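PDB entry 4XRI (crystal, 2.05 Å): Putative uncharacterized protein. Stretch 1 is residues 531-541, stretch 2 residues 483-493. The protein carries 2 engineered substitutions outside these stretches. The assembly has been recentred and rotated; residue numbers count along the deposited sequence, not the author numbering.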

ATOM      1  N   TYR A 531      -4.044 -24.097  -0.858  1.00 36.50           N
ATOM      2  CA  TYR A 531      -4.369 -23.989  -2.276  1.00 40.74           C
ATOM      3  C   TYR A 531      -3.380 -23.065  -2.975  1.00 35.39           C
ATOM      4  O   TYR A 531      -2.965 -23.326  -4.103  1.00 37.41           O
ATOM      5  CB  TYR A 531      -5.801 -23.483  -2.475  1.00 43.86           C
ATOM      6  CG  TYR A 531      -6.846 -24.577  -2.567  1.00 41.79           C
ATOM      7  CD1 TYR A 531      -6.657 -25.685  -3.387  1.00 41.36           C
ATOM      8  CD2 TYR A 531      -8.021 -24.502  -1.830  1.00 44.33           C
ATOM      9  CE1 TYR A 531      -7.612 -26.685  -3.471  1.00 42.38           C
ATOM     10  CE2 TYR A 531      -8.979 -25.491  -1.911  1.00 43.86           C
ATOM     11  CZ  TYR A 531      -8.772 -26.580  -2.730  1.00 42.09           C
ATOM     12  OH  TYR A 531      -9.724 -27.570  -2.808  1.00 46.73           O
ATOM     13  N   GLU A 532      -3.002 -21.986  -2.294  1.00 38.33           N
ATOM     14  CA  GLU A 532      -2.014 -21.055  -2.831  1.00 40.15           C
ATOM     15  C   GLU A 532      -0.678 -21.757  -3.046  1.00 42.99           C
ATOM     16  O   GLU A 532      -0.012 -21.543  -4.057  1.00 45.06           O
ATOM     17  CB  GLU A 532      -1.831 -19.853  -1.904  1.00 36.35           C
ATOM     18  CG  GLU A 532      -1.069 -18.708  -2.547  1.00 47.23           C
ATOM     19  CD  GLU A 532      -0.719 -17.601  -1.567  1.00 59.73           C
ATOM     20  OE1 GLU A 532      -0.892 -17.796  -0.342  1.00 62.11           O
ATOM     21  OE2 GLU A 532      -0.266 -16.532  -2.026  1.00 59.77           O
ATOM     22  N   VAL A 533      -0.303 -22.601  -2.089  1.00 37.68           N
ATOM     23  CA  VAL A 533       0.911 -23.403  -2.188  1.00 36.98           C
ATOM     24  C   VAL A 533       0.865 -24.291  -3.422  1.00 41.38           C
ATOM     25  O   VAL A 533       1.811 -24.336  -4.210  1.00 39.20           O
ATOM     26  CB  VAL A 533       1.112 -24.288  -0.940  1.00 37.70           C
ATOM     27  CG1 VAL A 533       2.367 -25.134  -1.097  1.00 37.74           C
ATOM     28  CG2 VAL A 533       1.197 -23.431   0.304  1.00 40.18           C
ATOM     29  N   LEU A 534      -0.251 -24.994  -3.578  1.00 43.44           N
ATOM     30  CA  LEU A 534      -0.463 -25.881  -4.713  1.00 42.35           C
ATOM     31  C   LEU A 534      -0.332 -25.131  -6.035  1.00 42.25           C
ATOM     32  O   LEU A 534       0.256 -25.637  -6.992  1.00 42.33           O
ATOM     33  CB  LEU A 534      -1.837 -26.545  -4.612  1.00 40.71           C
ATOM     34  CG  LEU A 534      -2.191 -27.554  -5.704  1.00 41.13           C
ATOM     35  CD1 LEU A 534      -1.074 -28.575  -5.858  1.00 46.06           C
ATOM     36  CD2 LEU A 534      -3.511 -28.239  -5.393  1.00 35.46           C
ATOM     37  N   SER A 535      -0.882 -23.923  -6.075  1.00 37.90           N
ATOM     38  CA  SER A 535      -0.782 -23.073  -7.253  1.00 36.95           C
ATOM     39  C   SER A 535       0.677 -22.795  -7.614  1.00 37.44           C
ATOM     40  O   SER A 535       1.069 -22.910  -8.773  1.00 42.13           O
ATOM     41  CB  SER A 535      -1.527 -21.754  -7.026  1.00 38.24           C
ATOM     42  OG  SER A 535      -1.304 -20.860  -8.104  1.00 49.27           O
ATOM     43  N   VAL A 536       1.470 -22.432  -6.611  1.00 35.77           N
ATOM     44  CA  VAL A 536       2.867 -22.061  -6.810  1.00 41.09           C
ATOM     45  C   VAL A 536       3.720 -23.270  -7.195  1.00 44.87           C
ATOM     46  O   VAL A 536       4.649 -23.154  -7.998  1.00 46.91           O
ATOM     47  CB  VAL A 536       3.444 -21.395  -5.540  1.00 45.79           C
ATOM     48  CG1 VAL A 536       4.939 -21.161  -5.674  1.00 45.93           C
ATOM     49  CG2 VAL A 536       2.721 -20.086  -5.261  1.00 38.89           C
ATOM     50  N   PHE A 537       3.394 -24.428  -6.632  1.00 38.40           N
ATOM     51  CA  PHE A 537       4.061 -25.671  -7.013  1.00 42.70           C
ATOM     52  C   PHE A 537       3.831 -25.975  -8.491  1.00 47.05           C
ATOM     53  O   PHE A 537       4.744 -26.401  -9.197  1.00 40.74           O
ATOM     54  CB  PHE A 537       3.569 -26.839  -6.153  1.00 41.41           C
ATOM     55  CG  PHE A 537       4.447 -27.133  -4.969  1.00 44.34           C
ATOM     56  CD1 PHE A 537       4.390 -26.346  -3.831  1.00 44.04           C
ATOM     57  CD2 PHE A 537       5.322 -28.205  -4.992  1.00 51.99           C
ATOM     58  CE1 PHE A 537       5.195 -26.619  -2.741  1.00 50.92           C
ATOM     59  CE2 PHE A 537       6.126 -28.484  -3.908  1.00 50.43           C
ATOM     60  CZ  PHE A 537       6.064 -27.689  -2.781  1.00 51.43           C
ATOM     61  N   VAL A 538       2.606 -25.740  -8.949  1.00 45.78           N
ATOM     62  CA  VAL A 538       2.246 -25.965 -10.345  1.00 45.03           C
ATOM     63  C   VAL A 538       2.968 -24.995 -11.267  1.00 45.00           C
ATOM     64  O   VAL A 538       3.542 -25.400 -12.280  1.00 47.98           O
ATOM     65  CB  VAL A 538       0.725 -25.828 -10.566  1.00 41.62           C
ATOM     66  CG1 VAL A 538       0.407 -25.732 -12.052  1.00 37.53           C
ATOM     67  CG2 VAL A 538      -0.004 -26.996  -9.935  1.00 37.54           C
ATOM     68  N   GLN A 539       2.930 -23.713 -10.910  1.00 44.72           N
ATOM     69  CA  GLN A 539       3.580 -22.666 -11.695  1.00 45.91           C
ATOM     70  C   GLN A 539       5.049 -22.985 -11.968  1.00 53.55           C
ATOM     71  O   GLN A 539       5.550 -22.749 -13.068  1.00 46.20           O
ATOM     72  CB  GLN A 539       3.476 -21.311 -10.983  1.00 41.26           C
ATOM     73  CG  GLN A 539       2.067 -20.759 -10.859  1.00 49.80           C
ATOM     74  CD  GLN A 539       2.026 -19.452 -10.091  1.00 59.01           C
ATOM     75  OE1 GLN A 539       3.057 -18.817  -9.870  1.00 65.16           O
ATOM     76  NE2 GLN A 539       0.833 -19.046  -9.671  1.00 62.68           N
ATOM     77  N   ASN A 540       5.724 -23.531 -10.964  1.00 47.95           N
ATOM     78  CA  ASN A 540       7.157 -23.782 -11.040  1.00 48.55           C
ATOM     79  C   ASN A 540       7.509 -25.236 -11.345  1.00 53.14           C
ATOM     80  O   ASN A 540       8.653 -25.657 -11.163  1.00 59.87           O
ATOM     81  CB  ASN A 540       7.823 -23.370  -9.728  1.00 40.38           C
ATOM     82  CG  ASN A 540       7.668 -21.892  -9.434  1.00 46.20           C
ATOM     83  OD1 ASN A 540       8.457 -21.072  -9.899  1.00 50.64           O
ATOM     84  ND2 ASN A 540       6.647 -21.544  -8.658  1.00 41.81           N
ATOM     85  N   ALA A 541       6.528 -26.001 -11.809  1.00 50.60           N
ATOM     86  CA  ALA A 541       6.737 -27.417 -12.084  1.00 48.88           C
ATOM     87  C   ALA A 541       7.551 -27.618 -13.357  1.00 51.20           C
ATOM     88  O   ALA A 541       7.467 -26.822 -14.292  1.00 50.32           O
ATOM     89  CB  ALA A 541       5.400 -28.135 -12.191  1.00 46.44           C
TER
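Stretch 2 (483-493) ALMNIAERFAG

The contact between the two stretches centres on Ala488, whose CB lies 3.7 Å from CG1 of Val536 and sits over one face of the Phe537 ring, 4.1 Å from its centroid, in a CH-pi contact. The axes of helices 531-539 and 483-490 come within 8.8 Å of each other. They run nearly parallel, at 7° between their N-to-C directions, so the register advances in step along both: Val533 is paired with Met485, Phe537 with Ala488 and Asn540 with Ala492, with CA atoms 5.0 to 5.5 Å apart.

One turn before Phe537, Val533 packs against stretch 2 through CG1, 4.0 Å from Leu484 CB, and through CG2, 3.9 Å from Met485 CG. Met485, extended at chi2 (t) and turned at chi3 (m), brings its SD to 3.9 Å from Val536 CG2 and, at the exposed margin, to 3.4 Å from Glu532 CD.

At the C-terminal end both stretches leave helical geometry, at Asn540 and at Phe491. There Asn540 points toward stretch 2, its CB 3.3 Å from Ala488 O and its OD1 3.3 Å from Ala492 CB. Its ND2 donates to Val536 O within its own stretch (2.6 Å). No direct hydrogen bond joins the stretches; water 1 lies within hydrogen-bonding reach of both, 3.0 Å from Ala488 O and 3.3 Å from Asn540 O.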

ATOM      1  N   ALA A 483       6.616 -20.730   3.781  1.00 43.26           N
ATOM      2  CA  ALA A 483       7.931 -21.329   3.586  1.00 44.68           C
ATOM      3  C   ALA A 483       7.938 -22.241   2.361  1.00 46.75           C
ATOM      4  O   ALA A 483       8.847 -22.178   1.532  1.00 50.47           O
ATOM      5  CB  ALA A 483       8.347 -22.105   4.835  1.00 45.93           C
ATOM      6  N   LEU A 484       6.911 -23.080   2.253  1.00 41.01           N
ATOM      7  CA  LEU A 484       6.770 -24.008   1.131  1.00 40.92           C
ATOM      8  C   LEU A 484       6.686 -23.299  -0.221  1.00 47.53           C
ATOM      9  O   LEU A 484       7.258 -23.759  -1.213  1.00 49.21           O
ATOM     10  CB  LEU A 484       5.534 -24.887   1.330  1.00 45.97           C
ATOM     11  CG  LEU A 484       5.678 -26.013   2.354  1.00 50.87           C
ATOM     12  CD1 LEU A 484       4.369 -26.763   2.512  1.00 55.36           C
ATOM     13  CD2 LEU A 484       6.784 -26.954   1.924  1.00 54.82           C
ATOM     14  N   MET A 485       5.964 -22.181  -0.251  1.00 47.44           N
ATOM     15  CA  MET A 485       5.849 -21.364  -1.456  1.00 52.64           C
ATOM     16  C   MET A 485       7.202 -20.804  -1.883  1.00 52.09           C
ATOM     17  O   MET A 485       7.562 -20.854  -3.062  1.00 54.09           O
ATOM     18  CB  MET A 485       4.858 -20.219  -1.240  1.00 52.52           C
ATOM     19  CG  MET A 485       3.396 -20.623  -1.339  1.00 54.14           C
ATOM     20  SD  MET A 485       2.321 -19.189  -1.505  1.00 52.63           S
ATOM     21  CE  MET A 485       2.646 -18.341   0.039  1.00 49.75           C
ATOM     22  N   ASN A 486       7.941 -20.266  -0.914  1.00 50.36           N
ATOM     23  CA  ASN A 486       9.301 -19.782  -1.141  1.00 48.80           C
ATOM     24  C   ASN A 486      10.185 -20.837  -1.793  1.00 53.92           C
ATOM     25  O   ASN A 486      10.882 -20.560  -2.766  1.00 61.06           O
ATOM     26  CB  ASN A 486       9.935 -19.326   0.178  1.00 50.31           C
ATOM     27  CG  ASN A 486       9.443 -17.963   0.623  1.00 49.09           C
ATOM     28  OD1 ASN A 486       9.079 -17.122  -0.199  1.00 54.55           O
ATOM     29  ND2 ASN A 486       9.439 -17.734   1.930  1.00 49.02           N
ATOM     30  N   ILE A 487      10.141 -22.046  -1.245  1.00 46.47           N
ATOM     31  CA  ILE A 487      10.919 -23.172  -1.749  1.00 48.75           C
ATOM     32  C   ILE A 487      10.563 -23.518  -3.191  1.00 51.62           C
ATOM     33  O   ILE A 487      11.445 -23.725  -4.028  1.00 53.78           O
ATOM     34  CB  ILE A 487      10.711 -24.411  -0.867  1.00 50.60           C
ATOM     35  CG1 ILE A 487      11.313 -24.174   0.518  1.00 48.32           C
ATOM     36  CG2 ILE A 487      11.319 -25.643  -1.514  1.00 50.03           C
ATOM     37  CD1 ILE A 487      10.835 -25.159   1.547  1.00 46.71           C
ATOM     38  N   ALA A 488       9.264 -23.579  -3.474  1.00 47.17           N
ATOM     39  CA  ALA A 488       8.784 -23.852  -4.824  1.00 52.88           C
ATOM     40  C   ALA A 488       9.269 -22.786  -5.803  1.00 51.92           C
ATOM     41  O   ALA A 488       9.606 -23.086  -6.949  1.00 53.06           O
ATOM     42  CB  ALA A 488       7.266 -23.937  -4.839  1.00 45.78           C
ATOM     43  N   GLU A 489       9.308 -21.541  -5.340  1.00 48.67           N
ATOM     44  CA  GLU A 489       9.775 -20.427  -6.159  1.00 53.37           C
ATOM     45  C   GLU A 489      11.281 -20.483  -6.401  1.00 60.35           C
ATOM     46  O   GLU A 489      11.753 -20.167  -7.493  1.00 62.86           O
ATOM     47  CB  GLU A 489       9.409 -19.092  -5.505  1.00 58.15           C
ATOM     48  CG  GLU A 489       7.930 -18.751  -5.560  1.00 61.97           C
ATOM     49  CD  GLU A 489       7.585 -17.528  -4.728  1.00 67.72           C
ATOM     50  OE1 GLU A 489       8.513 -16.909  -4.165  1.00 69.46           O
ATOM     51  OE2 GLU A 489       6.385 -17.192  -4.633  1.00 71.20           O
ATOM     52  N   ARG A 490      12.029 -20.885  -5.378  1.00 49.13           N
ATOM     53  CA  ARG A 490      13.487 -20.853  -5.431  1.00 56.65           C
ATOM     54  C   ARG A 490      14.103 -22.093  -6.081  1.00 60.27           C
ATOM     55  O   ARG A 490      15.217 -22.036  -6.601  1.00 73.52           O
ATOM     56  CB  ARG A 490      14.058 -20.682  -4.022  1.00 62.02           C
ATOM     57  CG  ARG A 490      13.659 -19.382  -3.343  1.00 65.22           C
ATOM     58  CD  ARG A 490      14.207 -18.176  -4.080  1.00 71.67           C
ATOM     59  NE  ARG A 490      13.534 -16.946  -3.673  1.00 70.58           N
ATOM     60  CZ  ARG A 490      13.891 -15.731  -4.076  1.00 72.14           C
ATOM     61  NH1 ARG A 490      14.923 -15.581  -4.896  1.00 72.86           N
ATOM     62  NH2 ARG A 490      13.217 -14.667  -3.659  1.00 61.32           N
ATOM     63  N   PHE A 491      13.390 -23.213  -6.042  1.00 53.97           N
ATOM     64  CA  PHE A 491      13.890 -24.450  -6.637  1.00 54.27           C
ATOM     65  C   PHE A 491      13.090 -24.824  -7.880  1.00 55.99           C
ATOM     66  O   PHE A 491      12.728 -25.985  -8.076  1.00 55.89           O
ATOM     67  CB  PHE A 491      13.847 -25.594  -5.622  1.00 56.14           C
ATOM     68  CG  PHE A 491      14.773 -25.402  -4.452  1.00 63.23           C
ATOM     69  CD1 PHE A 491      16.049 -25.937  -4.467  1.00 66.87           C
ATOM     70  CD2 PHE A 491      14.365 -24.686  -3.339  1.00 68.33           C
ATOM     71  CE1 PHE A 491      16.902 -25.764  -3.394  1.00 70.23           C
ATOM     72  CE2 PHE A 491      15.212 -24.508  -2.262  1.00 67.86           C
ATOM     73  CZ  PHE A 491      16.483 -25.048  -2.289  1.00 68.13           C
ATOM     74  N   ALA A 492      12.833 -23.831  -8.723  1.00 51.70           N
ATOM     75  CA  ALA A 492      11.974 -24.006  -9.890  1.00 60.92           C
ATOM     76  C   ALA A 492      12.729 -24.564 -11.092  1.00 67.85           C
ATOM     77  O   ALA A 492      12.130 -25.152 -11.993  1.00 65.88           O
ATOM     78  CB  ALA A 492      11.318 -22.685 -10.253  1.00 60.83           C
ATOM     79  N   GLY A 493      14.044 -24.380 -11.104  1.00 69.30           N
ATOM     80  CA  GLY A 493      14.860 -24.839 -12.211  1.00 70.25           C
ATOM     81  C   GLY A 493      14.844 -23.859 -13.367  1.00 75.53           C
ATOM     82  O   GLY A 493      14.302 -22.759 -13.256  1.00 75.72           O
TER
HETATM   83  O   HOH W   1       9.416 -25.863  -7.971  1.00 49.41           O